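Local structure of alpha-L-rhamnosidase (Aspergillus terreus, 6GSZ) at residues A[112-121]-A[244-255]. The protein probably hydrolyses alpha-L-rhamnosides, releasing their terminal non-reducing alpha-L-rhamnose residues. Residues are numbered along the deposited sequence; the frame is centred on the assembly and turned at random.
Sequences HDAVVIASDR and YIPSDSSWKSST. With ACT (acetate ion), chain B.
Ile117 shows how one branched side chain can join two parts of a passing segment. Its CB carries CG1 between the backbone N and the carbonyl carbon (chi1 62°), and each branch then finds its own target. CG2 rests on the peptide carbonyl of Asp248, 3.6 Å from Asp248 O, while CG1 leads to CD1, which meets the indole of Trp251 obliquely, 3.8 Å from Trp251 CB. The indole is itself tethered, since Trp251 NE1 donates to Pro246 O. Polar bonds flank this apolar centre. Val115 N gives a nearly straight bond (172°) to Ser247 O, and Ser247 OG donates to Val115 O at 2.7 Å, so both polar backbone atoms of Val115 are engaged by one serine. Further along, Ser119 OG donates to Ser253 OG at 2.7 Å and accepts from Arg121 N, closing an ST turn. At the other end the His112 and Tyr244 rings stack face to face, centroids 3.7 Å apart and planes at 16°. In the fold, strand 116-119, paired with strand 291-294, lies against the Asp248 to Trp251 beta turn that links strands 242-246 and 252-254, outermost strands of two different sheets in the alpha-L-rhamnosidase N-terminal domain, a family of the galactose-binding-like clan, with Phe134 of strand 132-140 touching both Ile117 and Trp251.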
# COMPACT_ATOMS: atom_id res chain seq x y z
N HIS A 112 4.14 -1.68 32.12
CA HIS A 112 3.75 -1.78 33.51
C HIS A 112 3.15 -3.18 33.72
O HIS A 112 3.72 -4.20 33.29
CB HIS A 112 2.92 -0.53 33.88
CG HIS A 112 3.78 0.69 34.02
ND1 HIS A 112 4.06 1.25 35.26
CD2 HIS A 112 4.41 1.48 33.11
CE1 HIS A 112 4.87 2.30 35.10
NE2 HIS A 112 5.11 2.45 33.79
N ASP A 113 2.00 -3.28 34.32
CA ASP A 113 1.55 -4.66 34.63
C ASP A 113 0.56 -5.17 33.57
O ASP A 113 -0.13 -6.14 33.77
CB ASP A 113 1.01 -4.80 36.05
CG ASP A 113 0.00 -3.75 36.48
OD1 ASP A 113 0.01 -2.65 35.88
OD2 ASP A 113 -0.77 -4.02 37.45
N ALA A 114 0.49 -4.52 32.42
CA ALA A 114 -0.45 -4.95 31.37
C ALA A 114 0.00 -6.29 30.81
O ALA A 114 1.19 -6.50 30.52
CB ALA A 114 -0.58 -3.93 30.30
N VAL A 115 -0.96 -7.21 30.72
CA VAL A 115 -0.74 -8.54 30.14
C VAL A 115 -1.84 -8.84 29.11
O VAL A 115 -2.91 -8.21 29.07
CB VAL A 115 -0.69 -9.64 31.20
CG1 VAL A 115 0.43 -9.39 32.20
CG2 VAL A 115 -2.02 -9.83 31.90
N VAL A 116 -1.53 -9.78 28.23
CA VAL A 116 -2.54 -10.23 27.28
C VAL A 116 -3.60 -11.02 28.04
O VAL A 116 -3.23 -11.96 28.76
CB VAL A 116 -1.94 -11.06 26.13
CG1 VAL A 116 -3.03 -11.58 25.20
CG2 VAL A 116 -0.90 -10.29 25.35
N ILE A 117 -4.87 -10.66 27.83
CA ILE A 117 -5.94 -11.40 28.46
C ILE A 117 -6.84 -12.04 27.42
O ILE A 117 -6.98 -11.57 26.29
CB ILE A 117 -6.74 -10.53 29.42
CG1 ILE A 117 -7.43 -9.37 28.71
CG2 ILE A 117 -5.85 -10.09 30.58
CD1 ILE A 117 -8.36 -8.58 29.60
N ALA A 118 -7.52 -13.09 27.89
CA ALA A 118 -8.47 -13.83 27.15
C ALA A 118 -9.67 -14.13 28.05
O ALA A 118 -9.57 -14.15 29.27
CB ALA A 118 -7.87 -15.13 26.65
N SER A 119 -10.80 -14.43 27.39
CA SER A 119 -12.01 -14.85 28.12
C SER A 119 -11.87 -16.23 28.78
O SER A 119 -11.24 -17.13 28.25
CB SER A 119 -13.19 -14.87 27.16
OG SER A 119 -14.38 -15.21 27.82
N ASP A 120 -12.57 -16.37 29.91
CA ASP A 120 -12.79 -17.68 30.48
C ASP A 120 -13.72 -18.53 29.62
O ASP A 120 -13.83 -19.74 29.87
CB ASP A 120 -13.32 -17.54 31.90
CG ASP A 120 -12.25 -17.37 32.98
OD1 ASP A 120 -11.02 -17.44 32.66
OD2 ASP A 120 -12.62 -17.22 34.15
N ARG A 121 -14.41 -17.95 28.65
CA ARG A 121 -15.16 -18.78 27.68
C ARG A 121 -14.17 -19.62 26.90
O ARG A 121 -13.19 -19.10 26.40
CB ARG A 121 -15.94 -17.89 26.73
CG ARG A 121 -16.82 -18.61 25.74
CD ARG A 121 -17.49 -17.59 24.83
NE ARG A 121 -18.42 -18.12 23.85
CZ ARG A 121 -18.14 -18.39 22.59
NH1 ARG A 121 -16.90 -18.29 22.13
NH2 ARG A 121 -19.13 -18.78 21.80
N TYR A 244 -2.18 4.06 36.12
CA TYR A 244 -2.04 2.97 35.13
C TYR A 244 -3.22 2.00 35.25
O TYR A 244 -3.43 1.44 36.32
CB TYR A 244 -0.74 2.20 35.34
CG TYR A 244 0.46 3.07 35.17
CD1 TYR A 244 1.01 3.77 36.25
CD2 TYR A 244 1.05 3.20 33.94
CE1 TYR A 244 2.10 4.59 36.08
CE2 TYR A 244 2.14 4.03 33.75
CZ TYR A 244 2.66 4.73 34.82
OH TYR A 244 3.75 5.51 34.65
N ILE A 245 -3.95 1.77 34.16
CA ILE A 245 -5.07 0.85 34.19
C ILE A 245 -4.75 -0.22 33.16
O ILE A 245 -4.92 0.01 31.93
CB ILE A 245 -6.42 1.51 33.85
CG1 ILE A 245 -6.72 2.75 34.68
CG2 ILE A 245 -7.54 0.46 33.97
CD1 ILE A 245 -6.79 2.47 36.14
N PRO A 246 -4.18 -1.35 33.60
CA PRO A 246 -3.77 -2.40 32.68
C PRO A 246 -4.87 -3.39 32.32
O PRO A 246 -5.77 -3.65 33.15
CB PRO A 246 -2.65 -3.11 33.47
CG PRO A 246 -3.18 -3.06 34.89
CD PRO A 246 -3.81 -1.68 34.98
N SER A 247 -4.71 -4.07 31.19
CA SER A 247 -5.40 -5.33 30.95
C SER A 247 -4.84 -6.36 31.91
O SER A 247 -3.63 -6.56 32.01
CB SER A 247 -5.26 -5.78 29.52
OG SER A 247 -3.90 -5.73 29.07
N ASP A 248 -5.73 -7.08 32.60
CA ASP A 248 -5.33 -8.15 33.55
C ASP A 248 -6.58 -8.95 33.89
O ASP A 248 -7.65 -8.69 33.33
CB ASP A 248 -4.62 -7.58 34.78
CG ASP A 248 -5.49 -6.73 35.68
OD1 ASP A 248 -6.74 -6.80 35.55
OD2 ASP A 248 -4.92 -5.97 36.53
N SER A 249 -6.43 -9.91 34.82
CA SER A 249 -7.46 -10.90 35.15
C SER A 249 -8.60 -10.29 35.95
O SER A 249 -9.54 -11.00 36.38
CB SER A 249 -6.85 -12.01 35.96
OG SER A 249 -6.71 -11.61 37.32
N SER A 250 -8.56 -8.97 36.24
CA SER A 250 -9.69 -8.24 36.85
C SER A 250 -10.80 -7.86 35.85
O SER A 250 -11.87 -7.41 36.28
CB SER A 250 -9.26 -7.02 37.64
OG SER A 250 -8.81 -5.99 36.77
N TRP A 251 -10.53 -7.98 34.55
CA TRP A 251 -11.53 -7.66 33.55
C TRP A 251 -12.57 -8.77 33.48
O TRP A 251 -12.32 -9.89 33.90
CB TRP A 251 -10.81 -7.42 32.21
CG TRP A 251 -9.95 -6.20 32.09
CD1 TRP A 251 -8.99 -5.75 32.95
CD2 TRP A 251 -9.99 -5.30 30.98
NE1 TRP A 251 -8.39 -4.63 32.44
CE2 TRP A 251 -9.01 -4.33 31.25
CE3 TRP A 251 -10.78 -5.19 29.82
CZ2 TRP A 251 -8.74 -3.30 30.36
CZ3 TRP A 251 -10.49 -4.16 28.94
CH2 TRP A 251 -9.53 -3.21 29.24
N LYS A 252 -13.69 -8.42 32.88
CA LYS A 252 -14.75 -9.38 32.58
C LYS A 252 -14.98 -9.47 31.08
O LYS A 252 -14.55 -8.58 30.32
CB LYS A 252 -16.06 -9.01 33.26
CG LYS A 252 -15.99 -9.01 34.79
CD LYS A 252 -17.38 -8.98 35.41
CE LYS A 252 -17.41 -8.74 36.89
NZ LYS A 252 -18.81 -8.90 37.33
N SER A 253 -15.59 -10.55 30.63
CA SER A 253 -15.74 -10.83 29.21
C SER A 253 -17.10 -11.45 28.90
O SER A 253 -17.77 -12.07 29.76
CB SER A 253 -14.63 -11.75 28.71
OG SER A 253 -14.69 -13.00 29.38
N SER A 254 -17.55 -11.32 27.67
CA SER A 254 -18.83 -11.91 27.20
C SER A 254 -18.84 -11.91 25.69
O SER A 254 -18.23 -11.03 25.06
CB SER A 254 -19.98 -11.05 27.67
OG SER A 254 -21.22 -11.55 27.25
N THR A 255 -19.58 -12.81 25.06
CA THR A 255 -19.98 -12.64 23.71
C THR A 255 -20.97 -11.49 23.60
O THR A 255 -21.54 -11.03 24.60
CB THR A 255 -20.59 -13.92 23.14
OG1 THR A 255 -21.73 -14.24 23.96
CG2 THR A 255 -19.58 -15.04 23.08
C ACT B . -20.80 -16.19 26.53
O ACT B . -20.15 -15.12 26.90
OXT ACT B . -21.85 -16.19 25.79
CH3 ACT B . -20.32 -17.55 26.73
O HOH W 1 -2.24 -6.46 37.30